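Cellobiose 2-epimerase (Spirochaeta thermophila DSM 6192, PDB 5ZIG) probably catalyses the reversible epimerization of cellobiose to 4-O-beta-D-glucopyranosyl-D-mannose, as a member of the N-acylglucosamine 2-epimerase family. Local coordinates at residues 8-22 against 387-401. Sequence-based numbering, arbitrary orientation.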
# COMPACT_ATOMS: atom_id res chain seq x y z
N ARG A 8 -25.76 -6.91 -10.26
CA ARG A 8 -26.01 -7.25 -8.86
C ARG A 8 -25.60 -8.68 -8.53
O ARG A 8 -24.87 -8.88 -7.54
CB ARG A 8 -27.47 -6.96 -8.50
CG ARG A 8 -27.62 -5.60 -7.85
CD ARG A 8 -29.00 -5.30 -7.34
NE ARG A 8 -28.99 -3.98 -6.74
CZ ARG A 8 -28.83 -3.74 -5.44
NH1 ARG A 8 -28.66 -4.75 -4.59
NH2 ARG A 8 -28.84 -2.50 -4.99
N PRO A 9 -25.99 -9.71 -9.29
CA PRO A 9 -25.46 -11.05 -8.96
C PRO A 9 -23.94 -11.17 -9.12
O PRO A 9 -23.31 -11.90 -8.36
CB PRO A 9 -26.23 -11.99 -9.92
CG PRO A 9 -26.84 -11.10 -10.95
CD PRO A 9 -27.00 -9.76 -10.36
N THR A 10 -23.34 -10.46 -10.08
CA THR A 10 -21.88 -10.47 -10.21
C THR A 10 -21.20 -9.90 -8.97
O THR A 10 -20.21 -10.46 -8.48
CB THR A 10 -21.47 -9.66 -11.45
OG1 THR A 10 -22.43 -9.84 -12.49
CG2 THR A 10 -20.09 -10.08 -11.95
N LEU A 11 -21.73 -8.79 -8.44
CA LEU A 11 -21.12 -8.18 -7.26
C LEU A 11 -21.26 -9.08 -6.04
O LEU A 11 -20.32 -9.23 -5.26
CB LEU A 11 -21.73 -6.80 -7.00
CG LEU A 11 -21.44 -5.73 -8.05
CD1 LEU A 11 -22.20 -4.43 -7.74
CD2 LEU A 11 -19.93 -5.45 -8.15
N ARG A 12 -22.44 -9.69 -5.86
CA ARG A 12 -22.63 -10.63 -4.75
C ARG A 12 -21.66 -11.79 -4.85
O ARG A 12 -21.15 -12.28 -3.84
CB ARG A 12 -24.06 -11.18 -4.75
CG ARG A 12 -25.17 -10.15 -4.63
CD ARG A 12 -26.44 -10.82 -4.11
NE ARG A 12 -26.97 -11.73 -5.13
CZ ARG A 12 -27.85 -11.35 -6.05
NH1 ARG A 12 -28.27 -10.09 -6.08
NH2 ARG A 12 -28.30 -12.23 -6.94
N GLN A 13 -21.42 -12.26 -6.07
CA GLN A 13 -20.46 -13.33 -6.27
C GLN A 13 -19.06 -12.88 -5.83
O GLN A 13 -18.40 -13.56 -5.04
CB GLN A 13 -20.49 -13.77 -7.74
CG GLN A 13 -19.57 -14.93 -8.11
CD GLN A 13 -19.66 -16.10 -7.15
OE1 GLN A 13 -20.71 -16.35 -6.56
NE2 GLN A 13 -18.54 -16.81 -6.99
N ILE A 14 -18.62 -11.71 -6.30
CA ILE A 14 -17.26 -11.24 -6.01
C ILE A 14 -17.08 -10.99 -4.52
O ILE A 14 -16.04 -11.32 -3.93
CB ILE A 14 -16.95 -9.98 -6.84
CG1 ILE A 14 -16.83 -10.41 -8.30
CG2 ILE A 14 -15.67 -9.23 -6.29
CD1 ILE A 14 -16.89 -9.29 -9.29
N ARG A 15 -18.09 -10.41 -3.88
CA ARG A 15 -18.05 -10.20 -2.44
C ARG A 15 -17.71 -11.50 -1.72
O ARG A 15 -16.88 -11.51 -0.80
CB ARG A 15 -19.40 -9.64 -1.99
CG ARG A 15 -19.39 -8.94 -0.69
CD ARG A 15 -19.39 -9.90 0.48
NE ARG A 15 -19.45 -9.13 1.72
CZ ARG A 15 -19.06 -9.58 2.90
NH1 ARG A 15 -18.56 -10.81 3.04
NH2 ARG A 15 -19.19 -8.78 3.95
N SER A 16 -18.36 -12.60 -2.10
CA SER A 16 -18.13 -13.86 -1.42
C SER A 16 -16.72 -14.40 -1.68
O SER A 16 -16.10 -14.96 -0.78
CB SER A 16 -19.20 -14.88 -1.83
OG SER A 16 -18.84 -15.49 -3.04
N GLU A 17 -16.19 -14.21 -2.89
CA GLU A 17 -14.83 -14.65 -3.19
C GLU A 17 -13.81 -13.79 -2.45
O GLU A 17 -12.78 -14.29 -1.99
CB GLU A 17 -14.57 -14.60 -4.70
CG GLU A 17 -15.68 -15.30 -5.49
CD GLU A 17 -15.53 -15.21 -7.00
OE1 GLU A 17 -14.79 -14.34 -7.49
OE2 GLU A 17 -16.17 -16.01 -7.70
N LEU A 18 -14.09 -12.49 -2.32
CA LEU A 18 -13.25 -11.62 -1.51
C LEU A 18 -13.13 -12.16 -0.10
O LEU A 18 -12.03 -12.23 0.46
CB LEU A 18 -13.81 -10.19 -1.51
CG LEU A 18 -13.79 -9.46 -2.85
CD1 LEU A 18 -14.57 -8.16 -2.80
CD2 LEU A 18 -12.38 -9.19 -3.30
N ALA A 19 -14.26 -12.60 0.48
CA ALA A 19 -14.24 -13.10 1.85
C ALA A 19 -13.52 -14.44 1.96
O ALA A 19 -12.78 -14.68 2.92
CB ALA A 19 -15.66 -13.22 2.39
N ALA A 20 -13.74 -15.34 0.99
CA ALA A 20 -13.07 -16.63 1.01
C ALA A 20 -11.56 -16.46 0.82
O ALA A 20 -10.76 -17.08 1.52
CB ALA A 20 -13.64 -17.55 -0.08
N GLN A 21 -11.17 -15.61 -0.13
CA GLN A 21 -9.76 -15.35 -0.35
C GLN A 21 -9.09 -14.84 0.92
O GLN A 21 -8.10 -15.43 1.38
CB GLN A 21 -9.60 -14.34 -1.48
CG GLN A 21 -9.62 -14.98 -2.82
CD GLN A 21 -8.42 -15.87 -3.02
OE1 GLN A 21 -7.28 -15.46 -2.75
NE2 GLN A 21 -8.65 -17.08 -3.51
N LEU A 22 -9.62 -13.76 1.51
CA LEU A 22 -9.07 -13.21 2.76
C LEU A 22 -8.97 -14.28 3.84
O LEU A 22 -7.87 -14.56 4.34
CB LEU A 22 -9.91 -12.03 3.28
CG LEU A 22 -9.31 -11.36 4.53
CD1 LEU A 22 -7.94 -10.76 4.17
CD2 LEU A 22 -10.17 -10.29 5.20
N SER A 387 -4.86 -8.44 1.11
CA SER A 387 -5.80 -8.41 2.18
C SER A 387 -6.57 -7.10 2.14
O SER A 387 -7.74 -7.11 2.33
CB SER A 387 -5.19 -8.50 3.53
OG SER A 387 -4.78 -9.78 3.86
N ARG A 388 -5.88 -5.99 1.97
CA ARG A 388 -6.59 -4.72 1.88
C ARG A 388 -7.62 -4.75 0.77
O ARG A 388 -8.75 -4.27 0.94
CB ARG A 388 -5.62 -3.57 1.64
CG ARG A 388 -6.31 -2.18 1.65
CD ARG A 388 -5.32 -1.02 1.76
NE ARG A 388 -4.50 -0.87 0.55
CZ ARG A 388 -3.66 0.14 0.31
NH1 ARG A 388 -3.53 1.14 1.18
NH2 ARG A 388 -2.95 0.16 -0.81
N ALA A 389 -7.24 -5.30 -0.39
CA ALA A 389 -8.13 -5.30 -1.54
C ALA A 389 -9.38 -6.09 -1.23
O ALA A 389 -10.47 -5.72 -1.67
CB ALA A 389 -7.42 -5.85 -2.77
N CYS A 390 -9.25 -7.13 -0.41
CA CYS A 390 -10.40 -7.90 0.01
C CYS A 390 -11.25 -7.12 1.01
O CYS A 390 -12.49 -7.10 0.90
CB CYS A 390 -9.95 -9.23 0.62
SG CYS A 390 -9.16 -10.39 -0.52
N LEU A 391 -10.61 -6.48 2.00
CA LEU A 391 -11.35 -5.69 2.98
C LEU A 391 -11.99 -4.47 2.34
O LEU A 391 -13.15 -4.16 2.61
CB LEU A 391 -10.43 -5.28 4.13
CG LEU A 391 -10.02 -6.43 5.05
CD1 LEU A 391 -8.74 -6.08 5.81
CD2 LEU A 391 -11.14 -6.84 6.02
N GLU A 392 -11.24 -3.76 1.50
CA GLU A 392 -11.82 -2.64 0.77
C GLU A 392 -12.93 -3.10 -0.17
O GLU A 392 -13.99 -2.46 -0.26
CB GLU A 392 -10.73 -1.90 -0.01
CG GLU A 392 -9.86 -0.99 0.88
CD GLU A 392 -10.62 0.23 1.40
OE1 GLU A 392 -11.43 0.83 0.63
OE2 GLU A 392 -10.40 0.60 2.58
N GLY A 393 -12.72 -4.21 -0.90
CA GLY A 393 -13.77 -4.73 -1.76
C GLY A 393 -15.04 -5.07 -1.00
O GLY A 393 -16.14 -4.75 -1.43
N MET A 394 -14.90 -5.71 0.16
CA MET A 394 -16.07 -6.16 0.90
C MET A 394 -16.90 -4.98 1.38
O MET A 394 -18.13 -4.96 1.23
CB MET A 394 -15.65 -7.03 2.08
CG MET A 394 -15.38 -8.47 1.68
SD MET A 394 -15.08 -9.52 3.11
CE MET A 394 -13.34 -9.21 3.37
N ARG A 395 -16.23 -3.98 1.97
CA ARG A 395 -16.95 -2.82 2.48
C ARG A 395 -17.59 -2.03 1.36
O ARG A 395 -18.72 -1.55 1.49
CB ARG A 395 -16.03 -1.93 3.29
CG ARG A 395 -16.76 -1.19 4.42
CD ARG A 395 -15.96 0.02 4.88
NE ARG A 395 -15.56 0.88 3.77
CZ ARG A 395 -14.30 1.01 3.34
NH1 ARG A 395 -13.33 0.32 3.92
NH2 ARG A 395 -14.02 1.82 2.33
N ARG A 396 -16.86 -1.86 0.25
CA ARG A 396 -17.37 -1.03 -0.83
C ARG A 396 -18.49 -1.73 -1.58
O ARG A 396 -19.50 -1.10 -1.93
CB ARG A 396 -16.24 -0.68 -1.80
CG ARG A 396 -15.26 0.36 -1.28
CD ARG A 396 -14.02 0.34 -2.19
NE ARG A 396 -12.89 1.11 -1.66
CZ ARG A 396 -12.71 2.41 -1.87
NH1 ARG A 396 -13.57 3.09 -2.61
NH2 ARG A 396 -11.66 3.02 -1.35
N ILE A 397 -18.33 -3.03 -1.86
CA ILE A 397 -19.37 -3.75 -2.60
C ILE A 397 -20.65 -3.80 -1.78
O ILE A 397 -21.74 -3.55 -2.30
CB ILE A 397 -18.88 -5.15 -3.02
CG1 ILE A 397 -18.03 -5.04 -4.28
CG2 ILE A 397 -20.06 -6.05 -3.34
CD1 ILE A 397 -17.38 -6.37 -4.70
N ASP A 398 -20.53 -4.08 -0.47
CA ASP A 398 -21.68 -4.07 0.43
C ASP A 398 -22.45 -2.75 0.36
O ASP A 398 -23.68 -2.74 0.26
CB ASP A 398 -21.24 -4.31 1.88
CG ASP A 398 -20.91 -5.75 2.16
OD1 ASP A 398 -21.00 -6.59 1.24
OD2 ASP A 398 -20.54 -6.05 3.31
N THR A 399 -21.72 -1.63 0.47
CA THR A 399 -22.33 -0.31 0.35
C THR A 399 -23.07 -0.17 -0.97
O THR A 399 -24.17 0.38 -1.03
CB THR A 399 -21.25 0.77 0.48
OG1 THR A 399 -20.85 0.88 1.85
CG2 THR A 399 -21.77 2.13 -0.00
N ILE A 400 -22.47 -0.68 -2.05
CA ILE A 400 -23.12 -0.61 -3.35
C ILE A 400 -24.42 -1.41 -3.34
O ILE A 400 -25.48 -0.91 -3.73
CB ILE A 400 -22.17 -1.11 -4.46
CG1 ILE A 400 -20.97 -0.16 -4.60
CG2 ILE A 400 -22.93 -1.26 -5.78
CD1 ILE A 400 -20.05 -0.54 -5.74
N LEU A 401 -24.37 -2.65 -2.84
CA LEU A 401 -25.53 -3.53 -2.88
C LEU A 401 -26.60 -3.07 -1.91
O LEU A 401 -27.79 -3.27 -2.15
CB LEU A 401 -25.11 -4.97 -2.59
CG LEU A 401 -24.22 -5.70 -3.60
CD1 LEU A 401 -23.41 -6.84 -2.95
CD2 LEU A 401 -25.09 -6.26 -4.73
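Arg15 and Asp398 form a side-on salt bridge. Arg15 NE gives a hydrogen bond of 3.0 Å to Asp398 OD1. Arg15 NH2 reaches Asp398 OD2 at 3.1 Å, nearly straight and on the syn lone pair. The two planar groups lie 12° apart, almost coplanar. A bend in the Arg15 chain at chi2 turns the guanidinium to this partner. Met394 SD lies over one face, toward the rim, 3.7 Å from Arg15 NH1. With an alanine here, the Asp398 carboxylate would probably lose its cationic mate and one side of Met394 SD its cover.

Beside this pair the helices meet mainly through apolar side chains. Leu18 sits as a knob among Cys390, Gly393, Met394 and Ile397. Its CD1 lies 3.6 Å from Gly393 C, packed directly on the glycine backbone. Met394 enters the hole formed by Arg15, Leu18, Ala19 and Leu22, while Ile397 fits among Leu11, Ile14, Leu18 and Arg15. Leu22 has CG anti to the backbone N (chi1 -176°), and its two methyls part: CD1 meets Ser387, CD2 meets Leu391 and Met394 CE. At the other end, both terminal nitrogens of Arg8 hold Leu401 O, NH1 at 3.0 Å in the carbonyl plane and NH2 from above it.

The helices run roughly antiparallel at 146°, their axes 8.9 Å apart. They are the first and last helices of the (α/α)6 barrel of this family, so the contact helps close the ring. Helix 336-352 packs on Ile14, Leu18 and Ile400. Arg388, turned away from helix 7-31, forms salt bridges with Glu199, Glu256 and Glu320. The chain ends are thus joined by an apolar seam, with paired charge and a carbonyl held by two hydrogen bonds as its polar links.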